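Local coordinates for hydrolase, NUDIX family (Clostridium perfringens ATCC 13124, PDB 3F6A), which probably hydrolyses nucleoside diphosphates linked to another moiety, as a Nudix-family hydrolase whose substrate is not established, at residues I85-G90 / I99-Y104; F12-D17 / E146-L151. All blocks are in the same frame, centred on the assembly; numbering follows the deposited sequence.

Contact 1: residues I85-G90 / I99-Y104; sequences IHTILG and IDFVYY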
# COMPACT_ATOMS: atom_id res chain seq x y z
N ILE A 85 -3.39 5.17 1.08
CA ILE A 85 -4.68 5.18 1.78
C ILE A 85 -5.48 3.99 1.26
O ILE A 85 -6.17 3.30 2.02
CB ILE A 85 -5.50 6.46 1.48
CG1 ILE A 85 -4.69 7.71 1.81
CG2 ILE A 85 -6.79 6.44 2.30
CD1 ILE A 85 -4.34 7.86 3.28
N HIS A 86 -5.39 3.76 -0.04
CA HIS A 86 -6.10 2.65 -0.68
C HIS A 86 -5.24 2.08 -1.79
O HIS A 86 -4.32 2.73 -2.29
CB HIS A 86 -7.41 3.13 -1.30
CG HIS A 86 -8.42 3.62 -0.31
ND1 HIS A 86 -8.91 2.82 0.70
CD2 HIS A 86 -9.07 4.80 -0.20
CE1 HIS A 86 -9.82 3.49 1.39
NE2 HIS A 86 -9.93 4.70 0.86
N THR A 87 -5.56 0.84 -2.17
CA THR A 87 -4.86 0.16 -3.25
C THR A 87 -5.93 -0.35 -4.20
O THR A 87 -6.81 -1.14 -3.83
CB THR A 87 -4.02 -1.02 -2.71
OG1 THR A 87 -3.00 -0.52 -1.84
CG2 THR A 87 -3.37 -1.78 -3.85
N ILE A 88 -5.85 0.09 -5.45
CA ILE A 88 -6.84 -0.29 -6.46
C ILE A 88 -6.24 -0.91 -7.73
O ILE A 88 -5.15 -0.53 -8.17
CB ILE A 88 -7.67 0.95 -6.86
CG1 ILE A 88 -8.42 1.48 -5.64
CG2 ILE A 88 -8.63 0.60 -8.00
CD1 ILE A 88 -9.17 2.77 -5.88
N LEU A 89 -6.96 -1.88 -8.29
CA LEU A 89 -6.51 -2.53 -9.52
C LEU A 89 -7.21 -1.87 -10.71
O LEU A 89 -8.44 -1.91 -10.82
CB LEU A 89 -6.83 -4.03 -9.48
CG LEU A 89 -6.40 -4.84 -10.72
CD1 LEU A 89 -4.89 -4.79 -10.88
CD2 LEU A 89 -6.88 -6.28 -10.57
N GLY A 90 -6.40 -1.27 -11.58
CA GLY A 90 -6.91 -0.59 -12.76
C GLY A 90 -6.70 -1.39 -14.02
O GLY A 90 -5.78 -2.21 -14.12
N ILE A 99 -1.65 -1.82 -10.66
CA ILE A 99 -2.00 -1.53 -9.29
C ILE A 99 -1.83 -0.03 -9.12
O ILE A 99 -0.85 0.55 -9.58
CB ILE A 99 -1.05 -2.25 -8.31
CG1 ILE A 99 -1.36 -3.75 -8.32
CG2 ILE A 99 -1.19 -1.67 -6.91
CD1 ILE A 99 -0.41 -4.57 -7.48
N ASP A 100 -2.80 0.61 -8.47
CA ASP A 100 -2.72 2.04 -8.25
C ASP A 100 -2.75 2.34 -6.76
O ASP A 100 -3.75 2.07 -6.08
CB ASP A 100 -3.87 2.76 -8.95
CG ASP A 100 -3.83 4.25 -8.74
OD1 ASP A 100 -2.87 4.90 -9.20
OD2 ASP A 100 -4.76 4.79 -8.10
N PHE A 101 -1.65 2.90 -6.26
CA PHE A 101 -1.53 3.27 -4.86
C PHE A 101 -2.08 4.68 -4.70
O PHE A 101 -1.53 5.63 -5.24
CB PHE A 101 -0.07 3.23 -4.40
CG PHE A 101 0.49 1.83 -4.30
CD1 PHE A 101 -0.22 0.84 -3.63
CD2 PHE A 101 1.71 1.51 -4.87
CE1 PHE A 101 0.29 -0.46 -3.52
CE2 PHE A 101 2.23 0.22 -4.77
CZ PHE A 101 1.52 -0.76 -4.09
N VAL A 102 -3.17 4.80 -3.95
CA VAL A 102 -3.83 6.08 -3.74
C VAL A 102 -3.42 6.82 -2.48
O VAL A 102 -3.46 6.27 -1.39
CB VAL A 102 -5.36 5.90 -3.71
CG1 VAL A 102 -6.04 7.25 -3.59
CG2 VAL A 102 -5.80 5.17 -4.95
N TYR A 103 -3.05 8.09 -2.65
CA TYR A 103 -2.62 8.94 -1.55
C TYR A 103 -3.47 10.20 -1.50
O TYR A 103 -3.99 10.65 -2.52
CB TYR A 103 -1.16 9.35 -1.73
CG TYR A 103 -0.17 8.21 -1.66
CD1 TYR A 103 0.56 7.97 -0.49
CD2 TYR A 103 0.05 7.38 -2.76
CE1 TYR A 103 1.48 6.93 -0.42
CE2 TYR A 103 0.97 6.33 -2.69
CZ TYR A 103 1.68 6.12 -1.52
OH TYR A 103 2.58 5.09 -1.45
N TYR A 104 -3.60 10.77 -0.30
CA TYR A 104 -4.34 12.01 -0.13
C TYR A 104 -3.30 13.02 0.34
O TYR A 104 -2.37 12.66 1.07
CB TYR A 104 -5.45 11.87 0.93
CG TYR A 104 -6.55 10.87 0.58
CD1 TYR A 104 -6.76 10.45 -0.74
CD2 TYR A 104 -7.39 10.35 1.56
CE1 TYR A 104 -7.78 9.55 -1.06
CE2 TYR A 104 -8.41 9.46 1.25
CZ TYR A 104 -8.60 9.06 -0.06
OH TYR A 104 -9.62 8.17 -0.36
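Ile-85 lies over one face of the Tyr-104 ring, and the two side chains cross at about a right angle. Its CG1 makes a CH-pi contact 4.0 Å from the Tyr-104 ring centroid; chi1 of -55° puts it beside the backbone N and over the ring face, while Ile-85 CG2, anti to N, touches Tyr-104 CE2 at 3.6 Å. On the sheet face with His-86 and Asp-100, Ile-88 CD1 meets Val-102 CG2 at 4.2 Å, and Met-143 of helix 138-150 covers both residues.

The other face carries Thr-87 and Phe-101, side by side and pointing the same way. Thr-87 OG1 sits in plane at the ring edge, 3.6 Å from Phe-101 CD1, and Phe-101 meets its counterpart in the second subunit.

The backbones form an antiparallel hairpin opening on a classic beta bulge: Val-102 O accepts a 2.7 Å hydrogen bond from Ile-85 N, nearly in line with the carbonyl (176°), and a weak one of 3.4 Å from His-86 N. Val-102 N returns a bond to His-86 O, and Ile-88 and Asp-100 bond reciprocally.

At the polar edge, Tyr-104 OH lies in the plane of the His-86 ring, 3.4 Å from CD2. The phenol oxygen and His-86 NE2 both hydrogen-bond to Glu-146 OE1, whereas Asp-100 binds Thr-8 and Ser-10. Two partners on one carboxylate oxygen couple the hairpin to the C-terminal helix and would be expected to stabilise a negative charge on Glu-146, but the nearby Asp-66 carboxylate of the second subunit probably opposes this, leaving the net effect on ionisation uncertain.

Contact 2: residues F12-D17 / E146-L151; sequences FIVCKD and EALDLL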
# COMPACT_ATOMS: atom_id res chain seq x y z
N PHE A 12 -4.95 12.66 -4.44
CA PHE A 12 -6.09 13.54 -4.31
C PHE A 12 -5.57 14.69 -3.47
O PHE A 12 -5.25 14.52 -2.29
CB PHE A 12 -7.24 12.81 -3.62
CG PHE A 12 -7.96 11.85 -4.53
CD1 PHE A 12 -9.04 12.27 -5.29
CD2 PHE A 12 -7.52 10.53 -4.65
CE1 PHE A 12 -9.69 11.39 -6.15
CE2 PHE A 12 -8.16 9.64 -5.52
CZ PHE A 12 -9.24 10.07 -6.27
N ILE A 13 -5.47 15.86 -4.09
CA ILE A 13 -4.94 17.04 -3.42
C ILE A 13 -6.04 17.99 -2.96
O ILE A 13 -6.89 18.39 -3.74
CB ILE A 13 -3.97 17.79 -4.36
CG1 ILE A 13 -2.88 16.83 -4.82
CG2 ILE A 13 -3.37 19.00 -3.65
CD1 ILE A 13 -1.97 17.38 -5.89
N VAL A 14 -5.99 18.35 -1.68
CA VAL A 14 -6.98 19.24 -1.10
C VAL A 14 -6.42 20.61 -0.74
O VAL A 14 -5.37 20.71 -0.11
CB VAL A 14 -7.60 18.61 0.18
CG1 VAL A 14 -8.47 19.64 0.92
CG2 VAL A 14 -8.41 17.38 -0.19
N CYS A 15 -7.11 21.66 -1.15
CA CYS A 15 -6.72 23.03 -0.82
C CYS A 15 -7.93 23.59 -0.10
O CYS A 15 -9.02 23.66 -0.67
CB CYS A 15 -6.43 23.86 -2.08
SG CYS A 15 -5.75 25.51 -1.70
N LYS A 16 -7.74 23.97 1.16
CA LYS A 16 -8.81 24.47 2.02
C LYS A 16 -10.04 23.56 1.98
O LYS A 16 -10.05 22.52 2.63
CB LYS A 16 -9.19 25.92 1.69
CG LYS A 16 -9.49 26.22 0.24
CD LYS A 16 -10.24 27.53 0.10
CE LYS A 16 -11.70 27.38 0.50
NZ LYS A 16 -12.46 26.50 -0.44
N ASP A 17 -11.07 23.93 1.22
CA ASP A 17 -12.26 23.09 1.17
C ASP A 17 -12.58 22.46 -0.19
O ASP A 17 -13.73 22.09 -0.45
CB ASP A 17 -13.47 23.87 1.68
CG ASP A 17 -13.30 24.34 3.12
OD1 ASP A 17 -12.98 23.50 3.99
OD2 ASP A 17 -13.48 25.55 3.38
N GLU A 146 -13.66 11.44 0.46
CA GLU A 146 -12.94 10.98 1.64
C GLU A 146 -11.77 11.93 1.88
O GLU A 146 -11.48 12.30 3.01
CB GLU A 146 -12.39 9.56 1.44
CG GLU A 146 -13.44 8.50 1.19
CD GLU A 146 -12.83 7.11 1.17
OE1 GLU A 146 -11.61 7.00 0.93
OE2 GLU A 146 -13.58 6.13 1.37
N ALA A 147 -11.08 12.30 0.80
CA ALA A 147 -9.94 13.21 0.91
C ALA A 147 -10.39 14.51 1.57
O ALA A 147 -9.72 15.03 2.46
CB ALA A 147 -9.34 13.49 -0.47
N LEU A 148 -11.53 15.03 1.14
CA LEU A 148 -12.07 16.26 1.71
C LEU A 148 -12.46 16.08 3.18
O LEU A 148 -12.12 16.92 4.01
CB LEU A 148 -13.28 16.74 0.90
CG LEU A 148 -12.98 17.46 -0.41
CD1 LEU A 148 -14.25 17.64 -1.23
CD2 LEU A 148 -12.34 18.81 -0.11
N ASP A 149 -13.16 15.00 3.49
CA ASP A 149 -13.57 14.74 4.87
C ASP A 149 -12.36 14.62 5.78
O ASP A 149 -12.40 15.04 6.94
CB ASP A 149 -14.38 13.44 4.97
CG ASP A 149 -15.71 13.51 4.25
OD1 ASP A 149 -16.24 14.62 4.07
OD2 ASP A 149 -16.25 12.44 3.88
N LEU A 150 -11.27 14.06 5.26
CA LEU A 150 -10.05 13.88 6.03
C LEU A 150 -9.26 15.17 6.20
O LEU A 150 -8.85 15.52 7.30
CB LEU A 150 -9.14 12.84 5.38
CG LEU A 150 -7.81 12.64 6.12
CD1 LEU A 150 -8.08 11.90 7.42
CD2 LEU A 150 -6.82 11.85 5.25
N LEU A 151 -9.03 15.86 5.09
CA LEU A 151 -8.24 17.08 5.09
C LEU A 151 -9.11 18.34 5.07
O LEU A 151 -8.72 19.38 4.53
CB LEU A 151 -7.27 17.04 3.91
CG LEU A 151 -6.44 15.75 3.86
CD1 LEU A 151 -5.62 15.68 2.58
CD2 LEU A 151 -5.53 15.66 5.07
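Phe-12 and Ala-147 mark one of the two places where the backbones of strand 12-15 and helix 146-150 come nearest, the other being Val-14 with Leu-148; the CA atoms of Phe-12 and Ala-147 are 6.5 Å apart. The segment axes approach to 8.5 Å, and their N-to-C directions diverge by 41°. Helical geometry ends at Leu-151, whose N still donates a 2.8 Å hydrogen bond to Ala-147 O.

Val-14 carries most of the packing. Its CB faces Leu-151 CB at 4.1 Å, and its two methyls take different partners on the last turn of the helix and the residue after it. CG1, anti to the backbone N at chi1 171°, reaches Leu-151 O at 3.6 Å and also touches Leu-148 CD2. CG2 turns instead to Ala-147, lying 3.8 Å from its O and close to its CB, so that this methyl leans on a carbonyl already engaged in the helix.

This is the helix-on-sheet layer of the Nudix alpha/beta/alpha sandwich. Helix 138-150 packs on one face of the mixed sheet, while helix 43-55, which carries the REUXEE core of the Nudix box sequence, lies against the opposite side, where Tyr-103 touches Pro-43 and Cys-47.

At the N-terminal end of segment 12-17, Phe-12 CB and Ala-147 CB meet at 3.8 Å, the small alanine side chain letting strand and helix come close. The Phe-12 ring then leads away from Ala-147, under the preceding turns of the helix, where it touches Ile-140, Met-143 and Ala-144. Leu-148 crosses Val-14 obliquely, and its CD2 methyl reaches past the strand end to lie 3.6 Å from Asp-17 O, in the turn that leads to strand 18-23.

In the fold
From the N terminus, strand 7-15 supplies the first half of contact 2, and its partner arrives only with the last helix, so that contact closes a loop of 128 residues spanning most of the domain. Contact 1 falls wholly within that span and closes a far shorter one, the eight residues between its segments, at the tip of the hairpin. The two do not cross along the chain. In space their centres are about 16 Å apart, joined through the sheet, where strand 98-106 runs parallel to strand 7-15. Phe-12 packs against Val-102 and Tyr-104, joining the sheet, which holds the hairpin and the N-terminal strand, to the C-terminal helix laid on its face.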